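Local coordinates for D-lactate dehydrogenase (Fermentative) (Pseudomonas aeruginosa, PDB 6ABJ), which catalyses the NAD-dependent interconversion of D-lactate and pyruvate, as a tetrameric member of the D-isomer specific 2-hydroxyacid dehydrogenases, at residues F156-K161 against R177-F182; V163-T168 against E173-I178; R203-A206 against A212-D215; V217-P222 against H229-Q234. All coordinates share one frame; numbering follows the deposited sequence.

Interaction 1 of 4, residues F156-K161 against R177-F182; sequences FDLHGK and RIMAGF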
loop_
_atom_site.group_PDB
_atom_site.type_symbol
_atom_site.label_atom_id
_atom_site.label_comp_id
_atom_site.label_asym_id
_atom_site.label_seq_id
_atom_site.Cartn_x
_atom_site.Cartn_y
_atom_site.Cartn_z
ATOM N N PHE B 156 10.514 13.724 -16.206
ATOM C CA PHE B 156 11.308 14.621 -16.998
ATOM C C PHE B 156 12.761 14.142 -17.042
ATOM O O PHE B 156 13.276 13.548 -16.083
ATOM C CB PHE B 156 11.182 16.055 -16.444
ATOM C CG PHE B 156 11.686 16.233 -15.025
ATOM C CD1 PHE B 156 10.834 16.068 -13.950
ATOM C CD2 PHE B 156 12.975 16.586 -14.764
ATOM C CE1 PHE B 156 11.272 16.305 -12.657
ATOM C CE2 PHE B 156 13.425 16.821 -13.450
ATOM C CZ PHE B 156 12.537 16.724 -12.403
ATOM N N ASP B 157 13.422 14.393 -18.162
ATOM C CA ASP B 157 14.825 14.060 -18.264
ATOM C C ASP B 157 15.587 14.953 -17.285
ATOM O O ASP B 157 15.353 16.165 -17.223
ATOM C CB ASP B 157 15.364 14.395 -19.648
ATOM C CG ASP B 157 14.805 13.515 -20.725
ATOM O OD1 ASP B 157 14.030 12.590 -20.409
ATOM O OD2 ASP B 157 15.151 13.759 -21.897
ATOM N N LEU B 158 16.520 14.372 -16.543
ATOM C CA LEU B 158 17.430 15.151 -15.774
ATOM C C LEU B 158 18.485 15.882 -16.650
ATOM O O LEU B 158 18.884 17.047 -16.369
ATOM C CB LEU B 158 18.162 14.278 -14.765
ATOM C CG LEU B 158 17.310 13.706 -13.611
ATOM C CD1 LEU B 158 18.088 12.770 -12.736
ATOM C CD2 LEU B 158 16.660 14.814 -12.758
ATOM N N HIS B 159 18.929 15.189 -17.681
ATOM C CA HIS B 159 19.837 15.803 -18.654
ATOM C C HIS B 159 19.381 17.186 -19.069
ATOM O O HIS B 159 18.267 17.350 -19.502
ATOM C CB HIS B 159 19.990 14.881 -19.870
ATOM C CG HIS B 159 20.992 15.374 -20.859
ATOM N ND1 HIS B 159 20.630 15.933 -22.070
ATOM C CD2 HIS B 159 22.339 15.421 -20.812
ATOM C CE1 HIS B 159 21.717 16.319 -22.716
ATOM N NE2 HIS B 159 22.757 16.013 -21.972
ATOM N N GLY B 160 20.239 18.195 -18.913
ATOM C CA GLY B 160 19.934 19.522 -19.374
ATOM C C GLY B 160 19.232 20.384 -18.325
ATOM O O GLY B 160 19.198 21.626 -18.454
ATOM N N LYS B 161 18.721 19.781 -17.243
ATOM C CA LYS B 161 18.015 20.572 -16.239
ATOM C C LYS B 161 19.001 21.327 -15.319
ATOM O O LYS B 161 20.161 20.932 -15.149
ATOM C CB LYS B 161 17.094 19.700 -15.366
ATOM C CG LYS B 161 15.985 18.983 -16.105
ATOM C CD LYS B 161 15.085 19.985 -16.838
ATOM C CE LYS B 161 13.901 19.372 -17.585
ATOM N NZ LYS B 161 14.335 18.296 -18.517
ATOM N N ARG B 177 28.715 16.690 -8.009
ATOM C CA ARG B 177 29.465 15.883 -8.962
ATOM C C ARG B 177 28.585 14.788 -9.558
ATOM O O ARG B 177 28.620 14.475 -10.762
ATOM C CB ARG B 177 30.724 15.226 -8.281
ATOM C CG ARG B 177 31.560 14.329 -9.203
ATOM C CD ARG B 177 33.079 14.281 -8.843
ATOM N NE ARG B 177 33.262 14.488 -7.416
ATOM C CZ ARG B 177 33.717 15.597 -6.826
ATOM N NH1 ARG B 177 34.134 16.617 -7.517
ATOM N NH2 ARG B 177 33.738 15.674 -5.496
ATOM N N ILE B 178 27.768 14.159 -8.720
ATOM C CA ILE B 178 26.844 13.140 -9.256
ATOM C C ILE B 178 25.898 13.765 -10.245
ATOM O O ILE B 178 25.709 13.223 -11.316
ATOM C CB ILE B 178 26.023 12.478 -8.151
ATOM C CG1 ILE B 178 26.935 11.702 -7.210
ATOM C CG2 ILE B 178 25.059 11.480 -8.762
ATOM C CD1 ILE B 178 26.267 11.283 -5.916
ATOM N N MET B 179 25.300 14.913 -9.908
ATOM C CA MET B 179 24.290 15.481 -10.802
ATOM C C MET B 179 24.930 16.000 -12.123
ATOM O O MET B 179 24.287 15.927 -13.199
ATOM C CB MET B 179 23.466 16.590 -10.140
ATOM C CG MET B 179 22.667 16.134 -8.918
ATOM S SD MET B 179 21.542 14.751 -9.339
ATOM C CE MET B 179 20.337 15.610 -10.335
ATOM N N ALA B 180 26.164 16.498 -12.034
ATOM C CA ALA B 180 26.939 16.811 -13.238
ATOM C C ALA B 180 27.090 15.646 -14.186
ATOM O O ALA B 180 26.955 15.821 -15.375
ATOM C CB ALA B 180 28.298 17.361 -12.857
ATOM N N GLY B 181 27.232 14.426 -13.669
ATOM C CA GLY B 181 27.308 13.213 -14.504
ATOM C C GLY B 181 26.065 12.835 -15.266
ATOM O O GLY B 181 26.128 12.133 -16.291
ATOM N N PHE B 182 24.911 13.330 -14.790
ATOM C CA PHE B 182 23.655 13.169 -15.518
ATOM C C PHE B 182 23.579 14.210 -16.663
ATOM O O PHE B 182 22.659 14.177 -17.477
ATOM C CB PHE B 182 22.454 13.380 -14.567
ATOM C CG PHE B 182 22.108 12.230 -13.679
ATOM C CD1 PHE B 182 21.207 11.264 -14.117
ATOM C CD2 PHE B 182 22.543 12.174 -12.372
ATOM C CE1 PHE B 182 20.876 10.196 -13.300
ATOM C CE2 PHE B 182 22.168 11.086 -11.524
ATOM C CZ PHE B 182 21.321 10.135 -11.988
#
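Leu158 lays its CD1 methyl over one face of the Phe182 ring, 4.0 Å from the ring centroid and 20° off the normal, a CH-pi contact shifted toward the rim, where Leu158 CD1 lies 3.7 Å from Phe182 CD1. Leu158 CD1 also lies 4.3 Å from Met179 CE, and CG anti to the leucine's carbonyl carbon (chi1 -68°) leaves this branch facing both partners. Beside the apolar patch the backbone closes in: His159 CA directs its hydrogen at Phe182 O over 3.5 Å, and that oxygen also lies at the edge of the imidazole, in its plane. The contact joins the loop before strand 162-166 to the end of helix 170-181, and Leu158, Met179 and Phe182 all pack on helix 118-134 as well. Leu158 opens a type II turn closed by Lys161 N to Leu158 O. Lys161 folds back to place NZ 2.7 Å from Asp157 O, while also forming a salt bridge with Glu318 of the second subunit. Across the contact itself, then, dispersion and one weak C-H...O interaction do the joining; the strong polar bonds hold the turn, tie it to the neighbouring subunit and, just beyond Phe182, join Gly160 to Gly183.

Interaction 2 of 4, residues V163-T168 against E173-I178; sequences VGVIGT and ETFARI
Phe175 pushes its ring against two valines of the first strand in the Rossmann fold, where strand 162-166 leads through a glycine-rich turn into helix 170-181. Over the short segments the strand and helix run nearly antiparallel, at 169° with axes 9.2 Å apart, as the first half of a beta-alpha-beta unit requires. Alternate strand residues supply the bumps: Val163 and Val165 point at the helix, with Gly164 between them. The hollow on the helix lies between the Phe175 ring and the methyl of Ala176, and Val165 CG2 fills it, 3.9 Å from Phe175 CD2 in the plane of the ring and 4.2 Å from Ala176 CB. Farther along the ring, Val163 CG1 approaches Phe175 CE2 to 3.8 Å at a slant. With CG anti to the backbone N (chi1 174°), the phenylalanine sends its ring across to the strand, its CD2-CE2 side on the valines. From the other side of the ring plane, His220 meets Phe175. At the turn, the backbone itself forms the bump, as Thr168 O approaches Glu173 CB. Thr168 N bonds to Asp190, an NADH-binding residue, which places this end of the contact beside the coenzyme site. Glu173 divides its carboxylate: OE1 pairs with Arg196, while Glu173 OE2 receives Arg177 NH2 at 3.0 Å, on its anti side and in the guanidinium plane.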
loop_
_atom_site.group_PDB
_atom_site.type_symbol
_atom_site.label_atom_id
_atom_site.label_comp_id
_atom_site.label_asym_id
_atom_site.label_seq_id
_atom_site.Cartn_x
_atom_site.Cartn_y
_atom_site.Cartn_z
ATOM N N VAL B 163 20.187 22.394 -11.748
ATOM C CA VAL B 163 20.166 21.843 -10.445
ATOM C C VAL B 163 20.912 22.829 -9.552
ATOM O O VAL B 163 22.077 23.106 -9.786
ATOM C CB VAL B 163 20.857 20.500 -10.442
ATOM C CG1 VAL B 163 20.988 19.963 -9.027
ATOM C CG2 VAL B 163 20.101 19.475 -11.291
ATOM N N GLY B 164 20.227 23.341 -8.547
ATOM C CA GLY B 164 20.792 24.334 -7.653
ATOM C C GLY B 164 21.151 23.730 -6.320
ATOM O O GLY B 164 20.301 23.206 -5.575
ATOM N N VAL B 165 22.438 23.847 -5.995
ATOM C CA VAL B 165 23.000 23.309 -4.786
ATOM C C VAL B 165 23.236 24.415 -3.802
ATOM O O VAL B 165 24.084 25.330 -4.054
ATOM C CB VAL B 165 24.316 22.639 -5.101
ATOM C CG1 VAL B 165 24.863 21.948 -3.854
ATOM C CG2 VAL B 165 24.142 21.679 -6.257
ATOM N N ILE B 166 22.504 24.369 -2.707
ATOM C CA ILE B 166 22.638 25.348 -1.684
ATOM C C ILE B 166 23.535 24.764 -0.582
ATOM O O ILE B 166 23.122 23.911 0.211
ATOM C CB ILE B 166 21.268 25.764 -1.152
ATOM C CG1 ILE B 166 20.507 26.455 -2.293
ATOM C CG2 ILE B 166 21.371 26.754 0.030
ATOM C CD1 ILE B 166 19.097 26.761 -1.914
ATOM N N GLY B 167 24.784 25.251 -0.565
ATOM C CA GLY B 167 25.791 24.745 0.405
ATOM C C GLY B 167 26.702 23.789 -0.295
ATOM O O GLY B 167 26.294 22.693 -0.697
ATOM N N THR B 168 27.948 24.200 -0.477
ATOM C CA THR B 168 28.885 23.420 -1.258
ATOM C C THR B 168 30.056 22.902 -0.432
ATOM O O THR B 168 31.146 22.715 -0.960
ATOM C CB THR B 168 29.374 24.164 -2.513
ATOM O OG1 THR B 168 29.967 25.447 -2.165
ATOM C CG2 THR B 168 28.201 24.385 -3.466
ATOM N N GLU B 173 29.058 19.199 -2.468
ATOM C CA GLU B 173 29.994 18.976 -3.566
ATOM C C GLU B 173 29.842 17.585 -4.160
ATOM O O GLU B 173 29.889 17.392 -5.390
ATOM C CB GLU B 173 31.458 19.214 -3.084
ATOM C CG GLU B 173 32.458 18.914 -4.185
ATOM C CD GLU B 173 33.960 18.894 -3.711
ATOM O OE1 GLU B 173 34.269 19.564 -2.703
ATOM O OE2 GLU B 173 34.753 18.221 -4.380
ATOM N N THR B 174 29.715 16.602 -3.307
ATOM C CA THR B 174 29.552 15.229 -3.736
ATOM C C THR B 174 28.266 15.090 -4.554
ATOM O O THR B 174 28.239 14.458 -5.620
ATOM C CB THR B 174 29.505 14.286 -2.521
ATOM O OG1 THR B 174 30.649 14.527 -1.668
ATOM C CG2 THR B 174 29.473 12.814 -2.944
ATOM N N PHE B 175 27.192 15.669 -4.017
ATOM C CA PHE B 175 25.907 15.734 -4.751
ATOM C C PHE B 175 26.087 16.424 -6.102
ATOM O O PHE B 175 25.599 15.972 -7.175
ATOM C CB PHE B 175 24.911 16.474 -3.864
ATOM C CG PHE B 175 23.584 16.754 -4.545
ATOM C CD1 PHE B 175 22.673 15.739 -4.679
ATOM C CD2 PHE B 175 23.310 17.988 -5.126
ATOM C CE1 PHE B 175 21.429 15.968 -5.315
ATOM C CE2 PHE B 175 22.088 18.221 -5.799
ATOM C CZ PHE B 175 21.146 17.209 -5.857
ATOM N N ALA B 176 26.769 17.555 -6.090
ATOM C CA ALA B 176 26.966 18.292 -7.348
ATOM C C ALA B 176 27.676 17.441 -8.397
ATOM O O ALA B 176 27.281 17.452 -9.588
ATOM C CB ALA B 176 27.699 19.604 -7.098
ATOM N N ARG B 177 28.715 16.690 -8.009
ATOM C CA ARG B 177 29.465 15.883 -8.962
ATOM C C ARG B 177 28.585 14.788 -9.558
ATOM O O ARG B 177 28.620 14.475 -10.762
ATOM C CB ARG B 177 30.724 15.226 -8.281
ATOM C CG ARG B 177 31.560 14.329 -9.203
ATOM C CD ARG B 177 33.079 14.281 -8.843
ATOM N NE ARG B 177 33.262 14.488 -7.416
ATOM C CZ ARG B 177 33.717 15.597 -6.826
ATOM N NH1 ARG B 177 34.134 16.617 -7.517
ATOM N NH2 ARG B 177 33.738 15.674 -5.496
ATOM N N ILE B 178 27.768 14.159 -8.720
ATOM C CA ILE B 178 26.844 13.140 -9.256
ATOM C C ILE B 178 25.898 13.765 -10.245
ATOM O O ILE B 178 25.709 13.223 -11.316
ATOM C CB ILE B 178 26.023 12.478 -8.151
ATOM C CG1 ILE B 178 26.935 11.702 -7.210
ATOM C CG2 ILE B 178 25.059 11.480 -8.762
ATOM C CD1 ILE B 178 26.267 11.283 -5.916
#

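Interaction 3 of 4, residues R203-A206 against A212-D215; sequences RYLA and AESD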
loop_
_atom_site.group_PDB
_atom_site.type_symbol
_atom_site.label_atom_id
_atom_site.label_comp_id
_atom_site.label_asym_id
_atom_site.label_seq_id
_atom_site.Cartn_x
_atom_site.Cartn_y
_atom_site.Cartn_z
ATOM N N ARG B 203 28.203 26.869 -11.698
ATOM C CA ARG B 203 28.194 28.352 -11.711
ATOM C C ARG B 203 27.686 28.830 -10.353
ATOM O O ARG B 203 26.514 28.541 -9.950
ATOM C CB ARG B 203 27.215 28.820 -12.773
ATOM C CG ARG B 203 27.700 29.937 -13.659
ATOM C CD ARG B 203 26.717 30.992 -14.026
ATOM N NE ARG B 203 25.342 30.558 -14.362
ATOM C CZ ARG B 203 24.259 31.236 -13.994
ATOM N NH1 ARG B 203 24.354 32.362 -13.293
ATOM N NH2 ARG B 203 23.058 30.846 -14.330
ATOM N N TYR B 204 28.469 29.638 -9.654
ATOM C CA TYR B 204 27.955 30.301 -8.442
ATOM C C TYR B 204 27.151 31.501 -8.801
ATOM O O TYR B 204 27.494 32.213 -9.759
ATOM C CB TYR B 204 29.105 30.708 -7.454
ATOM C CG TYR B 204 29.628 29.558 -6.632
ATOM C CD1 TYR B 204 30.662 28.792 -7.110
ATOM C CD2 TYR B 204 29.065 29.227 -5.413
ATOM C CE1 TYR B 204 31.177 27.774 -6.381
ATOM C CE2 TYR B 204 29.523 28.154 -4.702
ATOM C CZ TYR B 204 30.627 27.469 -5.158
ATOM O OH TYR B 204 31.150 26.388 -4.465
ATOM N N LEU B 205 26.095 31.752 -8.020
ATOM C CA LEU B 205 25.252 32.896 -8.185
ATOM C C LEU B 205 24.565 33.224 -6.896
ATOM O O LEU B 205 24.659 32.501 -5.933
ATOM C CB LEU B 205 24.261 32.753 -9.351
ATOM C CG LEU B 205 23.431 31.470 -9.643
ATOM C CD1 LEU B 205 23.414 30.368 -8.556
ATOM C CD2 LEU B 205 22.103 31.710 -10.261
ATOM N N ALA B 206 23.863 34.347 -6.860
ATOM C CA ALA B 206 23.091 34.713 -5.697
ATOM C C ALA B 206 21.970 33.695 -5.365
ATOM O O ALA B 206 21.401 33.080 -6.258
ATOM C CB ALA B 206 22.485 36.081 -5.906
ATOM N N ALA B 212 15.238 31.137 -8.382
ATOM C CA ALA B 212 14.387 31.425 -9.578
ATOM C C ALA B 212 14.783 30.572 -10.826
ATOM O O ALA B 212 13.930 30.267 -11.630
ATOM C CB ALA B 212 14.488 32.880 -9.911
ATOM N N GLU B 213 16.019 30.102 -10.932
ATOM C CA GLU B 213 16.479 29.473 -12.137
ATOM C C GLU B 213 16.440 27.961 -12.090
ATOM O O GLU B 213 16.476 27.326 -13.137
ATOM C CB GLU B 213 17.919 29.915 -12.463
ATOM C CG GLU B 213 18.033 31.418 -12.862
ATOM C CD GLU B 213 19.399 31.963 -13.119
ATOM O OE1 GLU B 213 20.231 31.188 -13.512
ATOM O OE2 GLU B 213 19.599 33.223 -13.002
ATOM N N SER B 214 16.401 27.376 -10.902
ATOM C CA SER B 214 16.641 25.967 -10.759
ATOM C C SER B 214 15.361 25.110 -10.994
ATOM O O SER B 214 14.306 25.452 -10.499
ATOM C CB SER B 214 17.152 25.711 -9.351
ATOM O OG SER B 214 18.443 26.216 -9.166
ATOM N N ASP B 215 15.498 23.994 -11.692
ATOM C CA ASP B 215 14.473 22.993 -11.802
ATOM C C ASP B 215 14.449 22.107 -10.561
ATOM O O ASP B 215 13.393 21.597 -10.113
ATOM C CB ASP B 215 14.729 22.164 -13.072
ATOM C CG ASP B 215 14.712 22.987 -14.311
ATOM O OD1 ASP B 215 13.718 23.651 -14.586
ATOM O OD2 ASP B 215 15.727 23.035 -15.002
HETATM O O HOH W 1 21.942 34.023 -13.481
#
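Arg203 reaches across to Glu213 and forms a salt bridge at the protein surface, its NH2 3.0 Å from Glu213 OE1. The bond is bent, with an angle of 142° at the hydrogen, although the carboxylate oxygen lies close to the guanidinium plane and offers its syn lone pair. Bends at chi2 and chi3 carry the arginine to this meeting, and the two flat groups end nearly coplanar, 29° apart. A water that accepts from Arg203 NH1 at 2.9 Å appears to link this nitrogen with Glu213 OE2, although its approach to the carboxylate is suspiciously short. Tyr204 takes the other side of the strand, where its OH meets Thr168 OG1 and Asn194 N. Leu205 returns to the contact: CD2 of Leu205 packs against one face of the carboxylate, 3.8 Å from Glu213 OE1, giving the ion pair an apolar flank. Ala206 then provides the N-cap of helix 207-213, and Glu213 ends that helix. The pairing thus spans the two ends of a short helical connection, from edge strand 203-204 of the parallel sheet to the approach to strand 216-219, with Arg203 and Glu213 both packing on Leu187 of strand 185-189.

Interaction 4 of 4, residues V217-P222 against H229-Q234; sequences VSLHCP and HLIDAQ
Leu219 and Ile231 face each other with CA atoms 9.3 Å apart, the nearest pair between the end of strand 216-219 and the loop before helix 233-238, so side chains alone bridge the gap. Leu219 brings both branches to Ile231: Leu219 CD1 lies 3.8 Å from Ile231 CG1, and Leu219 CD2 is 4.1 Å from the same carbon. Ile231 holds CG1 anti to its carbonyl carbon (chi1 -52°), which turns this longer branch toward the strand. Ile231 CD1 rests 4.2 Å from Leu219 CD2. A looser contact follows beyond the strand, where Cys221 SG stands 4.3 Å from Leu230 CD2. The contact is wholly nonpolar, and the polar groups lie outside it. On the opposite face of the strand, His220 NE2 makes a weak bond to Ser218 OG; beyond Ile231, Asp232, the N-cap of helix 233-238, accepts a weak capping bond from Gln234 N. Ile166 of strand 162-166 touches Leu219 and Leu230, and Leu245 of strand 243-247 touches Ile231. The contact therefore lies on one face of the parallel Rossmann sheet, in the beta-alpha-beta unit from strand 216-219 through helix 233-238 to strand 243-247.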
loop_
_atom_site.group_PDB
_atom_site.type_symbol
_atom_site.label_atom_id
_atom_site.label_comp_id
_atom_site.label_asym_id
_atom_site.label_seq_id
_atom_site.Cartn_x
_atom_site.Cartn_y
_atom_site.Cartn_z
ATOM N N VAL B 217 16.194 22.011 -6.524
ATOM C CA VAL B 217 16.973 22.706 -5.478
ATOM C C VAL B 217 17.282 21.713 -4.410
ATOM O O VAL B 217 16.390 21.003 -3.981
ATOM C CB VAL B 217 16.167 23.848 -4.910
ATOM C CG1 VAL B 217 16.893 24.479 -3.739
ATOM C CG2 VAL B 217 15.828 24.878 -5.956
ATOM N N SER B 218 18.566 21.599 -3.961
ATOM C CA SER B 218 18.864 20.629 -2.966
ATOM C C SER B 218 19.628 21.355 -1.848
ATOM O O SER B 218 20.551 22.061 -2.147
ATOM C CB SER B 218 19.698 19.476 -3.507
ATOM O OG SER B 218 19.825 18.451 -2.556
ATOM N N LEU B 219 19.179 21.168 -0.594
ATOM C CA LEU B 219 19.784 21.838 0.543
ATOM C C LEU B 219 20.905 20.994 1.156
ATOM O O LEU B 219 20.705 19.832 1.559
ATOM C CB LEU B 219 18.741 22.142 1.597
ATOM C CG LEU B 219 17.525 22.869 1.105
ATOM C CD1 LEU B 219 16.414 23.012 2.137
ATOM C CD2 LEU B 219 17.919 24.263 0.659
ATOM N N HIS B 220 22.083 21.611 1.248
ATOM C CA HIS B 220 23.201 21.002 1.933
ATOM C C HIS B 220 24.015 21.983 2.794
ATOM O O HIS B 220 25.172 21.717 3.070
ATOM C CB HIS B 220 24.121 20.389 0.915
ATOM C CG HIS B 220 23.433 19.408 0.027
ATOM N ND1 HIS B 220 23.256 18.078 0.364
ATOM C CD2 HIS B 220 22.850 19.584 -1.178
ATOM C CE1 HIS B 220 22.604 17.479 -0.610
ATOM N NE2 HIS B 220 22.368 18.371 -1.561
ATOM N N CYS B 221 23.413 23.076 3.227
ATOM C CA CYS B 221 24.132 24.022 4.060
ATOM C C CYS B 221 23.925 23.671 5.539
ATOM O O CYS B 221 22.856 23.132 5.912
ATOM C CB CYS B 221 23.653 25.426 3.769
ATOM S SG CYS B 221 21.833 25.563 3.885
ATOM N N PRO B 222 24.936 23.990 6.399
ATOM C CA PRO B 222 24.765 23.889 7.839
ATOM C C PRO B 222 23.604 24.700 8.361
ATOM O O PRO B 222 23.230 25.770 7.800
ATOM C CB PRO B 222 26.114 24.457 8.395
ATOM C CG PRO B 222 27.105 24.106 7.320
ATOM C CD PRO B 222 26.319 24.386 6.043
ATOM N N HIS B 229 15.080 28.229 8.777
ATOM C CA HIS B 229 13.949 28.549 7.913
ATOM C C HIS B 229 14.372 29.273 6.656
ATOM O O HIS B 229 13.652 30.090 6.116
ATOM C CB HIS B 229 12.837 29.242 8.667
ATOM C CG HIS B 229 12.138 28.331 9.620
ATOM N ND1 HIS B 229 10.966 28.661 10.253
ATOM C CD2 HIS B 229 12.407 27.050 9.978
ATOM C CE1 HIS B 229 10.558 27.637 10.984
ATOM N NE2 HIS B 229 11.436 26.656 10.850
ATOM N N LEU B 230 15.525 28.886 6.125
ATOM C CA LEU B 230 15.981 29.475 4.833
ATOM C C LEU B 230 14.897 29.351 3.783
ATOM O O LEU B 230 14.555 30.315 3.110
ATOM C CB LEU B 230 17.236 28.790 4.340
ATOM C CG LEU B 230 17.913 29.424 3.136
ATOM C CD1 LEU B 230 18.580 30.707 3.603
ATOM C CD2 LEU B 230 18.948 28.482 2.582
ATOM N N ILE B 231 14.325 28.144 3.650
ATOM C CA ILE B 231 13.189 28.014 2.739
ATOM C C ILE B 231 11.885 28.247 3.511
ATOM O O ILE B 231 11.416 27.379 4.210
ATOM C CB ILE B 231 13.129 26.633 2.070
ATOM C CG1 ILE B 231 14.466 26.251 1.409
ATOM C CG2 ILE B 231 12.003 26.599 1.064
ATOM C CD1 ILE B 231 14.964 27.188 0.354
ATOM N N ASP B 232 11.367 29.445 3.381
ATOM C CA ASP B 232 10.203 29.882 4.103
ATOM C C ASP B 232 9.266 30.261 3.009
ATOM O O ASP B 232 9.581 30.047 1.866
ATOM C CB ASP B 232 10.535 31.079 5.047
ATOM C CG ASP B 232 11.166 32.274 4.319
ATOM O OD1 ASP B 232 11.122 32.341 3.070
ATOM O OD2 ASP B 232 11.692 33.191 5.038
ATOM N N ALA B 233 8.136 30.851 3.321
ATOM C CA ALA B 233 7.149 31.138 2.286
ATOM C C ALA B 233 7.633 32.063 1.152
ATOM O O ALA B 233 7.158 31.983 -0.006
ATOM C CB ALA B 233 5.910 31.713 2.936
ATOM N N GLN B 234 8.559 32.947 1.507
ATOM C CA GLN B 234 9.147 33.915 0.593
ATOM C C GLN B 234 10.086 33.201 -0.349
ATOM O O GLN B 234 10.006 33.333 -1.512
ATOM C CB GLN B 234 9.918 34.997 1.389
ATOM C CG GLN B 234 11.104 35.669 0.692
ATOM C CD GLN B 234 12.246 36.066 1.637
ATOM O OE1 GLN B 234 12.066 36.140 2.837
ATOM N NE2 GLN B 234 13.416 36.332 1.090
#

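From the N terminus, the turn at 156-161 comes first and is met again by the end of helix 170-181, so interaction 1 closes a loop that contains nearly all of interaction 2. The two share Arg177 and Ile178, and Met179 packs on Val163 between them. Interactions 3 and 4 follow in series, each closing its own short loop. Interaction 3 links edge strand 203-204 to the end of helix 207-213 and touches interaction 2 through the Tyr204 and Thr168 hydroxyls. Interaction 4 begins on strand 216-219, where Ser218 N meets Gly164 O of strand 162-166. Interactions 2 to 4 thus gather on one parallel sheet, while interaction 1 joins loop to helix end beside the second subunit.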